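Baculoviral IAP repeat-containing protein 2 (Homo sapiens, PDB 3M1D) probably restrains apoptosis and is recruited by TRAF2 to TNF receptor signalling, probably through its first BIR domain, a zinc-binding module. Local coordinates at residues S17-F22 against F38-V43; V26-R31 against D57-G62; A34-Y39 against S64-H69; V47-C52 against P74-I79. One frame throughout, in Å; residues are numbered along the deposited sequence.

Contact 1 (S17-F22 against F38-V43)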
loop_
_atom_site.group_PDB
_atom_site.type_symbol
_atom_site.label_atom_id
_atom_site.label_comp_id
_atom_site.label_asym_id
_atom_site.label_seq_id
_atom_site.Cartn_x
_atom_site.Cartn_y
_atom_site.Cartn_z
ATOM N N SER A 17 4.986 -9.756 2.504
ATOM C CA SER A 17 4.859 -10.728 3.582
ATOM C C SER A 17 3.831 -10.327 4.636
ATOM O O SER A 17 3.257 -11.192 5.288
ATOM C CB SER A 17 6.205 -10.972 4.268
ATOM O OG SER A 17 6.434 -9.972 5.240
ATOM N N THR A 18 3.593 -9.031 4.824
ATOM C CA THR A 18 2.670 -8.618 5.881
ATOM C C THR A 18 1.215 -8.935 5.523
ATOM O O THR A 18 0.328 -8.846 6.370
ATOM C CB THR A 18 2.784 -7.104 6.258
ATOM O OG1 THR A 18 2.300 -6.292 5.183
ATOM C CG2 THR A 18 4.227 -6.711 6.617
ATOM N N TYR A 19 0.967 -9.288 4.269
ATOM C CA TYR A 19 -0.401 -9.545 3.835
ATOM C C TYR A 19 -0.840 -10.990 4.078
ATOM O O TYR A 19 -1.943 -11.378 3.701
ATOM C CB TYR A 19 -0.600 -9.110 2.377
ATOM C CG TYR A 19 -0.531 -7.598 2.213
ATOM C CD1 TYR A 19 -1.683 -6.814 2.292
ATOM C CD2 TYR A 19 0.693 -6.953 2.015
ATOM C CE1 TYR A 19 -1.621 -5.432 2.153
ATOM C CE2 TYR A 19 0.761 -5.576 1.872
ATOM C CZ TYR A 19 -0.388 -4.823 1.949
ATOM O OH TYR A 19 -0.315 -3.451 1.821
ATOM N N SER A 20 0.004 -11.771 4.750
ATOM C CA SER A 20 -0.329 -13.169 5.033
ATOM C C SER A 20 -1.681 -13.313 5.752
ATOM O O SER A 20 -2.410 -14.286 5.534
ATOM C CB SER A 20 0.794 -13.859 5.818
ATOM O OG SER A 20 1.033 -13.213 7.063
ATOM N N THR A 21 -2.018 -12.329 6.580
ATOM C CA THR A 21 -3.276 -12.324 7.325
ATOM C C THR A 21 -4.339 -11.398 6.727
ATOM O O THR A 21 -5.405 -11.226 7.314
ATOM C CB THR A 21 -3.055 -11.885 8.791
ATOM O OG1 THR A 21 -2.260 -10.691 8.817
ATOM C CG2 THR A 21 -2.347 -12.984 9.605
ATOM N N PHE A 22 -4.048 -10.787 5.581
ATOM C CA PHE A 22 -5.001 -9.876 4.937
ATOM C C PHE A 22 -6.334 -10.607 4.741
ATOM O O PHE A 22 -6.345 -11.775 4.357
ATOM C CB PHE A 22 -4.440 -9.390 3.593
ATOM C CG PHE A 22 -5.010 -8.065 3.120
ATOM C CD1 PHE A 22 -4.911 -6.921 3.907
ATOM C CD2 PHE A 22 -5.616 -7.958 1.874
ATOM C CE1 PHE A 22 -5.416 -5.700 3.462
ATOM C CE2 PHE A 22 -6.127 -6.740 1.428
ATOM C CZ PHE A 22 -6.022 -5.612 2.222
ATOM N N PHE A 38 2.521 0.199 0.499
ATOM C CA PHE A 38 1.700 -0.063 1.678
ATOM C C PHE A 38 1.957 -1.422 2.303
ATOM O O PHE A 38 2.044 -2.415 1.604
ATOM C CB PHE A 38 0.215 0.055 1.318
ATOM C CG PHE A 38 -0.212 1.447 0.942
ATOM C CD1 PHE A 38 -0.323 2.435 1.909
ATOM C CD2 PHE A 38 -0.517 1.763 -0.372
ATOM C CE1 PHE A 38 -0.724 3.719 1.579
ATOM C CE2 PHE A 38 -0.922 3.046 -0.714
ATOM C CZ PHE A 38 -1.024 4.028 0.263
ATOM N N TYR A 39 2.060 -1.469 3.628
ATOM C CA TYR A 39 2.064 -2.750 4.323
ATOM C C TYR A 39 0.775 -2.878 5.141
ATOM O O TYR A 39 0.061 -1.894 5.376
ATOM C CB TYR A 39 3.306 -2.914 5.212
ATOM C CG TYR A 39 3.403 -1.905 6.343
ATOM C CD1 TYR A 39 2.710 -2.096 7.536
ATOM C CD2 TYR A 39 4.195 -0.773 6.223
ATOM C CE1 TYR A 39 2.792 -1.176 8.577
ATOM C CE2 TYR A 39 4.285 0.159 7.254
ATOM C CZ TYR A 39 3.588 -0.052 8.428
ATOM O OH TYR A 39 3.671 0.861 9.448
ATOM N N TYR A 40 0.476 -4.094 5.568
ATOM C CA TYR A 40 -0.802 -4.359 6.209
ATOM C C TYR A 40 -0.641 -4.144 7.701
ATOM O O TYR A 40 0.297 -4.659 8.276
ATOM C CB TYR A 40 -1.235 -5.803 5.938
ATOM C CG TYR A 40 -2.515 -6.194 6.644
ATOM C CD1 TYR A 40 -3.579 -5.303 6.748
ATOM C CD2 TYR A 40 -2.661 -7.456 7.190
ATOM C CE1 TYR A 40 -4.747 -5.658 7.397
ATOM C CE2 TYR A 40 -3.822 -7.828 7.821
ATOM C CZ TYR A 40 -4.859 -6.934 7.925
ATOM O OH TYR A 40 -6.006 -7.322 8.555
ATOM N N THR A 41 -1.554 -3.390 8.308
ATOM C CA THR A 41 -1.492 -3.075 9.731
ATOM C C THR A 41 -1.955 -4.214 10.630
ATOM O O THR A 41 -1.657 -4.215 11.826
ATOM C CB THR A 41 -2.359 -1.872 10.081
ATOM O OG1 THR A 41 -3.739 -2.183 9.822
ATOM C CG2 THR A 41 -1.917 -0.635 9.285
ATOM N N GLY A 42 -2.686 -5.169 10.062
ATOM C CA GLY A 42 -3.225 -6.278 10.834
ATOM C C GLY A 42 -4.629 -5.971 11.317
ATOM O O GLY A 42 -5.249 -6.773 12.013
ATOM N N VAL A 43 -5.129 -4.798 10.945
ATOM C CA VAL A 43 -6.472 -4.378 11.320
ATOM C C VAL A 43 -7.360 -4.191 10.086
ATOM O O VAL A 43 -7.020 -3.434 9.174
ATOM C CB VAL A 43 -6.439 -3.064 12.142
ATOM C CG1 VAL A 43 -7.842 -2.487 12.315
ATOM C CG2 VAL A 43 -5.787 -3.311 13.509
#

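Contact 2 (V26-R31 against D57-G62)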
loop_
_atom_site.group_PDB
_atom_site.type_symbol
_atom_site.label_atom_id
_atom_site.label_comp_id
_atom_site.label_asym_id
_atom_site.label_seq_id
_atom_site.Cartn_x
_atom_site.Cartn_y
_atom_site.Cartn_z
ATOM N N VAL A 26 -11.134 -8.658 0.265
ATOM C CA VAL A 26 -10.747 -7.317 -0.162
ATOM C C VAL A 26 -10.516 -7.245 -1.674
ATOM O O VAL A 26 -9.779 -8.049 -2.235
ATOM C CB VAL A 26 -9.525 -6.807 0.615
ATOM C CG1 VAL A 26 -9.153 -5.402 0.154
ATOM C CG2 VAL A 26 -9.831 -6.826 2.115
ATOM N N PRO A 27 -11.167 -6.280 -2.335
ATOM C CA PRO A 27 -11.232 -6.198 -3.799
ATOM C C PRO A 27 -10.036 -5.502 -4.436
ATOM O O PRO A 27 -10.177 -4.976 -5.533
ATOM C CB PRO A 27 -12.488 -5.348 -4.053
ATOM C CG PRO A 27 -13.021 -4.955 -2.697
ATOM C CD PRO A 27 -11.965 -5.228 -1.691
ATOM N N VAL A 28 -8.898 -5.471 -3.758
ATOM C CA VAL A 28 -7.676 -4.965 -4.367
ATOM C C VAL A 28 -6.544 -5.938 -4.048
ATOM O O VAL A 28 -6.497 -6.495 -2.954
ATOM C CB VAL A 28 -7.329 -3.530 -3.900
ATOM C CG1 VAL A 28 -8.515 -2.580 -4.128
ATOM C CG2 VAL A 28 -6.897 -3.525 -2.450
ATOM N N SER A 29 -5.653 -6.165 -5.006
ATOM C CA SER A 29 -4.583 -7.133 -4.814
ATOM C C SER A 29 -3.545 -6.661 -3.793
ATOM O O SER A 29 -3.242 -5.469 -3.687
ATOM C CB SER A 29 -3.908 -7.503 -6.137
ATOM O OG SER A 29 -2.969 -6.528 -6.536
ATOM N N GLU A 30 -3.030 -7.623 -3.041
ATOM C CA GLU A 30 -1.997 -7.378 -2.048
ATOM C C GLU A 30 -0.701 -6.942 -2.718
ATOM O O GLU A 30 0.020 -6.103 -2.185
ATOM C CB GLU A 30 -1.750 -8.634 -1.216
ATOM C CG GLU A 30 -2.866 -8.969 -0.259
ATOM C CD GLU A 30 -3.737 -10.088 -0.762
ATOM O OE1 GLU A 30 -4.114 -10.062 -1.958
ATOM O OE2 GLU A 30 -4.033 -10.999 0.043
ATOM N N ARG A 31 -0.410 -7.507 -3.887
ATOM C CA ARG A 31 0.783 -7.121 -4.621
ATOM C C ARG A 31 0.723 -5.652 -5.012
ATOM O O ARG A 31 1.710 -4.939 -4.886
ATOM C CB ARG A 31 0.978 -7.985 -5.864
ATOM C CG ARG A 31 1.079 -9.473 -5.571
ATOM C CD ARG A 31 1.707 -10.217 -6.744
ATOM N NE ARG A 31 1.170 -11.568 -6.910
ATOM C CZ ARG A 31 0.082 -11.861 -7.620
ATOM N NH1 ARG A 31 -0.602 -10.898 -8.230
ATOM N NH2 ARG A 31 -0.328 -13.121 -7.718
ATOM N N ASP A 57 -7.972 2.454 4.300
ATOM C CA ASP A 57 -8.766 1.241 4.469
ATOM C C ASP A 57 -10.042 1.323 3.630
ATOM O O ASP A 57 -10.178 2.207 2.784
ATOM C CB ASP A 57 -9.074 0.969 5.954
ATOM C CG ASP A 57 -10.073 1.956 6.547
ATOM O OD1 ASP A 57 -10.519 2.887 5.844
ATOM O OD2 ASP A 57 -10.423 1.797 7.732
ATOM N N ASN A 58 -10.969 0.405 3.878
ATOM C CA ASN A 58 -12.220 0.354 3.136
ATOM C C ASN A 58 -11.966 0.409 1.628
ATOM O O ASN A 58 -12.529 1.249 0.930
ATOM C CB ASN A 58 -13.136 1.502 3.563
ATOM C CG ASN A 58 -14.576 1.299 3.110
ATOM O OD1 ASN A 58 -15.004 0.176 2.864
ATOM N ND2 ASN A 58 -15.319 2.391 2.986
ATOM N N TRP A 59 -11.095 -0.481 1.153
ATOM C CA TRP A 59 -10.732 -0.576 -0.257
ATOM C C TRP A 59 -11.920 -1.036 -1.104
ATOM O O TRP A 59 -12.630 -1.971 -0.728
ATOM C CB TRP A 59 -9.548 -1.537 -0.426
ATOM C CG TRP A 59 -8.285 -0.963 0.145
ATOM C CD1 TRP A 59 -7.769 -1.187 1.394
ATOM C CD2 TRP A 59 -7.407 -0.028 -0.492
ATOM N NE1 TRP A 59 -6.611 -0.457 1.563
ATOM C CE2 TRP A 59 -6.370 0.264 0.422
ATOM C CE3 TRP A 59 -7.390 0.586 -1.749
ATOM C CZ2 TRP A 59 -5.334 1.137 0.116
ATOM C CZ3 TRP A 59 -6.362 1.458 -2.046
ATOM C CH2 TRP A 59 -5.346 1.720 -1.124
ATOM N N LYS A 60 -12.130 -0.362 -2.234
ATOM C CA LYS A 60 -13.244 -0.657 -3.131
ATOM C C LYS A 60 -12.749 -1.231 -4.447
ATOM O O LYS A 60 -11.629 -0.956 -4.876
ATOM C CB LYS A 60 -14.053 0.609 -3.434
ATOM C CG LYS A 60 -14.631 1.316 -2.223
ATOM C CD LYS A 60 -15.584 0.413 -1.460
ATOM C CE LYS A 60 -16.463 1.228 -0.518
ATOM N NZ LYS A 60 -17.120 0.357 0.507
ATOM N N LEU A 61 -13.596 -2.021 -5.100
ATOM C CA LEU A 61 -13.263 -2.556 -6.415
ATOM C C LEU A 61 -12.798 -1.435 -7.345
ATOM O O LEU A 61 -13.472 -0.416 -7.482
ATOM C CB LEU A 61 -14.487 -3.242 -7.005
ATOM C CG LEU A 61 -14.333 -3.986 -8.323
ATOM C CD1 LEU A 61 -13.243 -5.023 -8.222
ATOM C CD2 LEU A 61 -15.673 -4.635 -8.681
ATOM N N GLY A 62 -11.642 -1.617 -7.976
ATOM C CA GLY A 62 -11.145 -0.648 -8.940
ATOM C C GLY A 62 -10.281 0.448 -8.336
ATOM O O GLY A 62 -9.717 1.269 -9.058
HETATM O O HOH W 1 -9.712 -3.763 -7.759
#

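Contact 3 (A34-Y39 against S64-H69). With ZN (zinc ion), chain C.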
loop_
_atom_site.group_PDB
_atom_site.type_symbol
_atom_site.label_atom_id
_atom_site.label_comp_id
_atom_site.label_asym_id
_atom_site.label_seq_id
_atom_site.Cartn_x
_atom_site.Cartn_y
_atom_site.Cartn_z
ATOM N N ALA A 34 1.306 -3.523 -1.880
ATOM C CA ALA A 34 2.707 -3.550 -1.476
ATOM C C ALA A 34 3.590 -2.754 -2.436
ATOM O O ALA A 34 4.519 -2.049 -2.010
ATOM C CB ALA A 34 3.203 -5.001 -1.359
ATOM N N ARG A 35 3.298 -2.864 -3.728
ATOM C CA ARG A 35 4.016 -2.099 -4.739
ATOM C C ARG A 35 3.799 -0.602 -4.563
ATOM O O ARG A 35 4.688 0.190 -4.866
ATOM C CB ARG A 35 3.584 -2.512 -6.154
ATOM C CG ARG A 35 3.946 -3.939 -6.518
ATOM C CD ARG A 35 3.483 -4.303 -7.930
ATOM N NE ARG A 35 3.587 -5.741 -8.176
ATOM C CZ ARG A 35 3.101 -6.356 -9.250
ATOM N NH1 ARG A 35 2.471 -5.658 -10.187
ATOM N NH2 ARG A 35 3.242 -7.671 -9.389
ATOM N N ALA A 36 2.616 -0.215 -4.091
ATOM C CA ALA A 36 2.327 1.203 -3.866
ATOM C C ALA A 36 2.920 1.723 -2.551
ATOM O O ALA A 36 2.709 2.874 -2.186
ATOM C CB ALA A 36 0.828 1.476 -3.933
ATOM N N GLY A 37 3.673 0.868 -1.864
ATOM C CA GLY A 37 4.381 1.252 -0.651
ATOM C C GLY A 37 3.653 0.887 0.623
ATOM O O GLY A 37 4.105 1.216 1.716
ATOM N N PHE A 38 2.521 0.199 0.499
ATOM C CA PHE A 38 1.700 -0.063 1.678
ATOM C C PHE A 38 1.957 -1.422 2.303
ATOM O O PHE A 38 2.044 -2.415 1.604
ATOM C CB PHE A 38 0.215 0.055 1.318
ATOM C CG PHE A 38 -0.212 1.447 0.942
ATOM C CD1 PHE A 38 -0.323 2.435 1.909
ATOM C CD2 PHE A 38 -0.517 1.763 -0.372
ATOM C CE1 PHE A 38 -0.724 3.719 1.579
ATOM C CE2 PHE A 38 -0.922 3.046 -0.714
ATOM C CZ PHE A 38 -1.024 4.028 0.263
ATOM N N TYR A 39 2.060 -1.469 3.628
ATOM C CA TYR A 39 2.064 -2.750 4.323
ATOM C C TYR A 39 0.775 -2.878 5.141
ATOM O O TYR A 39 0.061 -1.894 5.376
ATOM C CB TYR A 39 3.306 -2.914 5.212
ATOM C CG TYR A 39 3.403 -1.905 6.343
ATOM C CD1 TYR A 39 2.710 -2.096 7.536
ATOM C CD2 TYR A 39 4.195 -0.773 6.223
ATOM C CE1 TYR A 39 2.792 -1.176 8.577
ATOM C CE2 TYR A 39 4.285 0.159 7.254
ATOM C CZ TYR A 39 3.588 -0.052 8.428
ATOM O OH TYR A 39 3.671 0.861 9.448
ATOM N N SER A 64 -7.199 2.405 -7.012
ATOM C CA SER A 64 -5.779 2.345 -7.319
ATOM C C SER A 64 -4.950 2.796 -6.118
ATOM O O SER A 64 -5.008 3.955 -5.737
ATOM C CB SER A 64 -5.457 3.236 -8.506
ATOM O OG SER A 64 -4.061 3.473 -8.551
ATOM N N PRO A 65 -4.187 1.877 -5.514
ATOM C CA PRO A 65 -3.384 2.280 -4.355
ATOM C C PRO A 65 -2.377 3.373 -4.708
ATOM O O PRO A 65 -2.164 4.282 -3.913
ATOM C CB PRO A 65 -2.673 0.985 -3.956
ATOM C CG PRO A 65 -3.612 -0.096 -4.393
ATOM C CD PRO A 65 -4.199 0.415 -5.697
ATOM N N ILE A 66 -1.789 3.307 -5.898
ATOM C CA ILE A 66 -0.831 4.328 -6.304
ATOM C C ILE A 66 -1.490 5.688 -6.507
ATOM O O ILE A 66 -0.949 6.716 -6.079
ATOM C CB ILE A 66 -0.041 3.906 -7.547
ATOM C CG1 ILE A 66 0.972 2.836 -7.160
ATOM C CG2 ILE A 66 0.649 5.111 -8.172
ATOM C CD1 ILE A 66 1.721 2.237 -8.333
ATOM N N GLN A 67 -2.672 5.699 -7.125
ATOM C CA GLN A 67 -3.404 6.953 -7.310
ATOM C C GLN A 67 -3.874 7.546 -5.999
ATOM O O GLN A 67 -3.768 8.751 -5.788
ATOM C CB GLN A 67 -4.637 6.766 -8.199
ATOM C CG GLN A 67 -4.383 6.921 -9.678
ATOM C CD GLN A 67 -5.673 7.066 -10.467
ATOM O OE1 GLN A 67 -6.751 7.256 -9.894
ATOM N NE2 GLN A 67 -5.566 6.993 -11.787
ATOM N N LYS A 68 -4.452 6.716 -5.136
ATOM C CA LYS A 68 -4.909 7.229 -3.850
ATOM C C LYS A 68 -3.719 7.840 -3.121
ATOM O O LYS A 68 -3.816 8.913 -2.541
ATOM C CB LYS A 68 -5.542 6.125 -2.990
ATOM C CG LYS A 68 -7.003 5.849 -3.326
ATOM C CD LYS A 68 -7.697 5.115 -2.180
ATOM C CE LYS A 68 -9.192 4.938 -2.432
ATOM N NZ LYS A 68 -9.859 4.233 -1.277
ATOM N N HIS A 69 -2.595 7.142 -3.185
ATOM C CA HIS A 69 -1.369 7.550 -2.513
ATOM C C HIS A 69 -0.871 8.911 -3.021
ATOM O O HIS A 69 -0.597 9.813 -2.228
ATOM C CB HIS A 69 -0.307 6.482 -2.755
ATOM C CG HIS A 69 0.822 6.510 -1.779
ATOM N ND1 HIS A 69 1.655 5.430 -1.581
ATOM C CD2 HIS A 69 1.254 7.480 -0.938
ATOM C CE1 HIS A 69 2.553 5.733 -0.662
ATOM N NE2 HIS A 69 2.329 6.968 -0.254
HETATM ZN ZN ZN C . 3.893 7.306 1.283
#

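Contact 4 (V47-C52 against P74-I79). With ZN (zinc ion), chain C.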
loop_
_atom_site.group_PDB
_atom_site.type_symbol
_atom_site.label_atom_id
_atom_site.label_comp_id
_atom_site.label_asym_id
_atom_site.label_seq_id
_atom_site.Cartn_x
_atom_site.Cartn_y
_atom_site.Cartn_z
ATOM N N VAL A 47 -4.101 -0.338 5.592
ATOM C CA VAL A 47 -2.712 -0.460 5.219
ATOM C C VAL A 47 -2.021 0.888 5.449
ATOM O O VAL A 47 -2.676 1.917 5.565
ATOM C CB VAL A 47 -2.591 -0.895 3.741
ATOM C CG1 VAL A 47 -3.301 -2.229 3.531
ATOM C CG2 VAL A 47 -3.204 0.165 2.837
ATOM N N LYS A 48 -0.694 0.878 5.503
ATOM C CA LYS A 48 0.060 2.059 5.874
ATOM C C LYS A 48 1.293 2.159 4.977
ATOM O O LYS A 48 1.937 1.153 4.696
ATOM C CB LYS A 48 0.441 1.940 7.358
ATOM C CG LYS A 48 1.040 3.174 8.021
ATOM C CD LYS A 48 1.095 2.962 9.550
ATOM C CE LYS A 48 1.969 3.986 10.257
ATOM N NZ LYS A 48 2.421 3.490 11.600
ATOM N N CYS A 49 1.613 3.362 4.500
ATOM C CA CYS A 49 2.820 3.528 3.691
ATOM C C CYS A 49 4.060 3.440 4.563
ATOM O O CYS A 49 4.141 4.085 5.612
ATOM C CB CYS A 49 2.822 4.859 2.943
ATOM S SG CYS A 49 4.335 5.103 1.973
ATOM N N PHE A 50 5.015 2.623 4.134
ATOM C CA PHE A 50 6.264 2.454 4.860
ATOM C C PHE A 50 7.081 3.746 4.867
ATOM O O PHE A 50 7.927 3.945 5.739
ATOM C CB PHE A 50 7.089 1.297 4.267
ATOM C CG PHE A 50 7.844 1.656 3.006
ATOM C CD1 PHE A 50 9.220 1.503 2.944
ATOM C CD2 PHE A 50 7.175 2.113 1.881
ATOM C CE1 PHE A 50 9.926 1.819 1.787
ATOM C CE2 PHE A 50 7.864 2.417 0.717
ATOM C CZ PHE A 50 9.251 2.280 0.679
ATOM N N CYS A 51 6.815 4.631 3.909
ATOM C CA CYS A 51 7.598 5.857 3.781
ATOM C C CYS A 51 7.005 7.045 4.523
ATOM O O CYS A 51 7.707 7.728 5.263
ATOM C CB CYS A 51 7.796 6.238 2.310
ATOM S SG CYS A 51 8.756 7.765 2.080
ATOM N N CYS A 52 5.716 7.299 4.319
ATOM C CA CYS A 52 5.098 8.498 4.880
ATOM C C CYS A 52 4.051 8.210 5.948
ATOM O O CYS A 52 3.575 9.129 6.600
ATOM C CB CYS A 52 4.475 9.351 3.776
ATOM S SG CYS A 52 2.974 8.602 2.983
ATOM N N PRO A 74 1.094 13.594 -1.626
ATOM C CA PRO A 74 2.043 13.770 -2.732
ATOM C C PRO A 74 3.485 13.979 -2.267
ATOM O O PRO A 74 4.404 13.764 -3.061
ATOM C CB PRO A 74 1.557 15.053 -3.429
ATOM C CG PRO A 74 0.287 15.452 -2.765
ATOM C CD PRO A 74 0.203 14.756 -1.458
ATOM N N SER A 75 3.690 14.393 -1.014
ATOM C CA SER A 75 5.038 14.744 -0.552
ATOM C C SER A 75 5.872 13.526 -0.156
ATOM O O SER A 75 7.065 13.642 0.125
ATOM C CB SER A 75 4.989 15.765 0.586
ATOM O OG SER A 75 4.403 15.218 1.752
ATOM N N CYS A 76 5.236 12.358 -0.154
ATOM C CA CYS A 76 5.938 11.099 0.089
ATOM C C CYS A 76 7.022 10.877 -0.955
ATOM O O CYS A 76 6.721 10.761 -2.144
ATOM C CB CYS A 76 4.949 9.929 0.051
ATOM S SG CYS A 76 5.719 8.303 0.204
ATOM N N SER A 77 8.278 10.806 -0.514
ATOM C CA SER A 77 9.397 10.590 -1.430
ATOM C C SER A 77 9.247 9.285 -2.200
ATOM O O SER A 77 9.606 9.206 -3.373
ATOM C CB SER A 77 10.736 10.566 -0.680
ATOM O OG SER A 77 10.981 11.797 -0.041
ATOM N N PHE A 78 8.749 8.245 -1.541
ATOM C CA PHE A 78 8.599 6.980 -2.236
ATOM C C PHE A 78 7.617 7.116 -3.405
ATOM O O PHE A 78 7.960 6.816 -4.548
ATOM C CB PHE A 78 8.145 5.858 -1.301
ATOM C CG PHE A 78 7.775 4.598 -2.025
ATOM C CD1 PHE A 78 8.753 3.703 -2.433
ATOM C CD2 PHE A 78 6.452 4.323 -2.335
ATOM C CE1 PHE A 78 8.420 2.539 -3.119
ATOM C CE2 PHE A 78 6.112 3.162 -3.022
ATOM C CZ PHE A 78 7.100 2.272 -3.416
ATOM N N ILE A 79 6.398 7.566 -3.122
ATOM C CA ILE A 79 5.398 7.679 -4.180
ATOM C C ILE A 79 5.871 8.609 -5.311
ATOM O O ILE A 79 5.539 8.377 -6.470
ATOM C CB ILE A 79 3.989 8.090 -3.658
ATOM C CG1 ILE A 79 2.897 7.547 -4.592
ATOM C CG2 ILE A 79 3.859 9.599 -3.524
ATOM C CD1 ILE A 79 2.898 6.017 -4.733
HETATM ZN ZN ZN C . 3.893 7.306 1.283
#

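Contact 1 (S17-F22 against F38-V43)
Y40 carries this contact, its CG set anti to the backbone N (chi1 176°) so that the ring reaches from strand 38-40 toward the turn that follows helix 9-17. CB lies over one face of the Y19 ring, a CH-pi contact at 4.0 Å from CB to the Y19 centroid, and also beside T18 O, at 3.4 Å, and T18 OG1. Farther out, CG, CD1, CE1 and CZ meet F22: the CD1 edge of F22 points down onto the middle of the Y40 face in a T-shaped pair, with the planes at 88°. The opposite face is covered by the backbone N of G42, while CD2 and CE2 have T18 O and T21 OG1 in the ring plane. At the tip, OH is hydrogen-bonded to N44 O. A phenol suits this place because its flat body is enclosed by aromatics and backbone while its hydroxyl finds a carbonyl.

Two hydrogen bonds fix the backbone alongside. Y40 N donates to T18 OG1 at 2.9 Å, almost straight at 177°; this threonine hydroxyl also bonds R15 O, so it links the helix end to the strand. Y19 OH donates to F38 O at 2.6 Å, approaching from above the carbonyl plane. Aromatic side chains packed between the N-terminal helical region and the first strand of a small antiparallel sheet make up this part of the BIR fold.

Contact 2 (V26-R31 against D57-G62)
W59, P27 and V28 give up the most surface here, and their meeting is almost wholly apolar. V28 stands across W59 at about a right angle. Its CG2, in the crowded position between the backbone N and the carbonyl carbon (chi1 -54° for CG1), sits 3.6 Å above the indole plane toward the rim and is 3.9 Å from W59 CB. The other methyl, CG1, leans on K60 O at 3.6 Å. A branched valine suits the spot because its two methyls can serve the ring and the neighbouring backbone at once. V26 CG1 also touches W59 CB.

The indole runs on from CB into the interior, where it packs against L33 of helix 30-35 and forms a cation-pi pair with K68. W59 thus ties two loops of the BIR domain together: the one leading into helix 30-35, where S29 is the N-cap, and the one joining strand 55-56 to helix 65-72. Its backbone N is held by D45 OD2, which helps to place the residue.

P27 turns CB, CG and CD to the backbone of 59-61 nearer the surface. Its CD is 3.5 Å from W59 O, and its CB rests on L61 N and CA and packs on L61 CB at 4.1 Å, a fit that the compact, rigid ring makes easy. Beyond it a water bridges the segments, donating to P27 O at 2.6 Å and accepting from G62 N at 2.9 Å. G62 has a positive phi of 89°, a conformation for which glycine is well suited.

Contact 3 (A34-Y39 against S64-H69)
H69 ND1 is held by one hydrogen bond, donated to A36 O at 2.8 Å, and the ring has a second fastening at NE2, which binds the zinc ion at 2.2 Å. The carbonyl oxygen lies in the ring plane, and the bond runs nearly along the C=O axis, although it is bent at the hydrogen to 136°. Two fastenings at different points of a flat ring fix its rotation, and the carbonyl probably makes the histidine a stronger electron donor to the metal. A36 O is therefore a second-shell partner that positions a first-shell ligand. With CG anti to the backbone N (chi1 -160°), the ring extends from helix 65-72 toward the metal.

F38 covers one face of the imidazole with its CZ, 3.4 Å above the plane and toward the rim; the rings are tilted by 38°. The CE2 edge of F38 has P65 O close to its plane, so the phenyl touches both the first turn of the helix and the histidine. The small methyl A36 CB touches P65 CB and I66 CG1, each 3.5 Å away, which lets the backbones approach closely.

The end of helix 30-35 and the start of helix 65-72 are both capped. S64 caps helix 65-72 through OG, which accepts from Q67 N. G37 ends helix 30-35 in a Schellman motif, its positive phi being easy for glycine, and so turns the chain into strand 38-40. A helix-borne histidine held by zinc and a backbone carbonyl here belongs to the zinc site, of three cysteines and one histidine, at the core of this BIR domain.

Contact 4 (V47-C52 against P74-I79)
C49, at the end of strand 47-49, extends its sulfur anti to the backbone N and binds zinc through SG at 2.4 Å. The same sulfur accepts hydrogen bonds from C51 N and C52 N, which hold the turn around the metal and probably temper the thiolate charge. F50 turns its CE2 and CZ edge onto a face of F78 in a T-shaped pair, centroids 4.9 Å apart and planes at 79°; R15 forms a cation-pi pair with the F50 ring.

C51 is the one cysteine of the turn that does not bind the metal. Its CB packs against both C76 SG and F78 CB, 3.6 Å from each, and its SG accepts a weak hydrogen bond from F78 N. C52 brings SG to zinc at 2.3 Å from the crowded position between N and the carbonyl carbon (chi1 69°), with its CB beside C76 CB.

C76 SG binds the zinc at 2.3 Å as the third sulfur and also accepts from I79 N in a nearly straight bond (175°), so this N-cap cysteine starts helix 77-83 as it binds metal. With H69 as the fourth ligand, the CxxC turn and the helix start form the zinc site of the BIR domain, three cysteines and one histidine.

In the fold
Contacts 3 and 4 share the zinc ion, one supplying its histidine and the other its three cysteines; their centres are about 8 Å apart. Pairing of strands 38-40 and 47-49 joins them as well, Y39 N lying 2.8 Å from K48 O, and G37 O and F50 N continue it beyond the strand ends. Contact 1 connects with contact 3 through F38, whose carbonyl serves the first and whose ring serves the second, its nearest side-chain atom about 6 Å from the zinc. Contact 2 is more peripheral, the nearest side-chain atom of W59 about 11 Å from the zinc, yet W59 CH2 is 3.8 Å from P65 CA of contact 3. E30 packs on Y19 and F22, linking contacts 1 and 2.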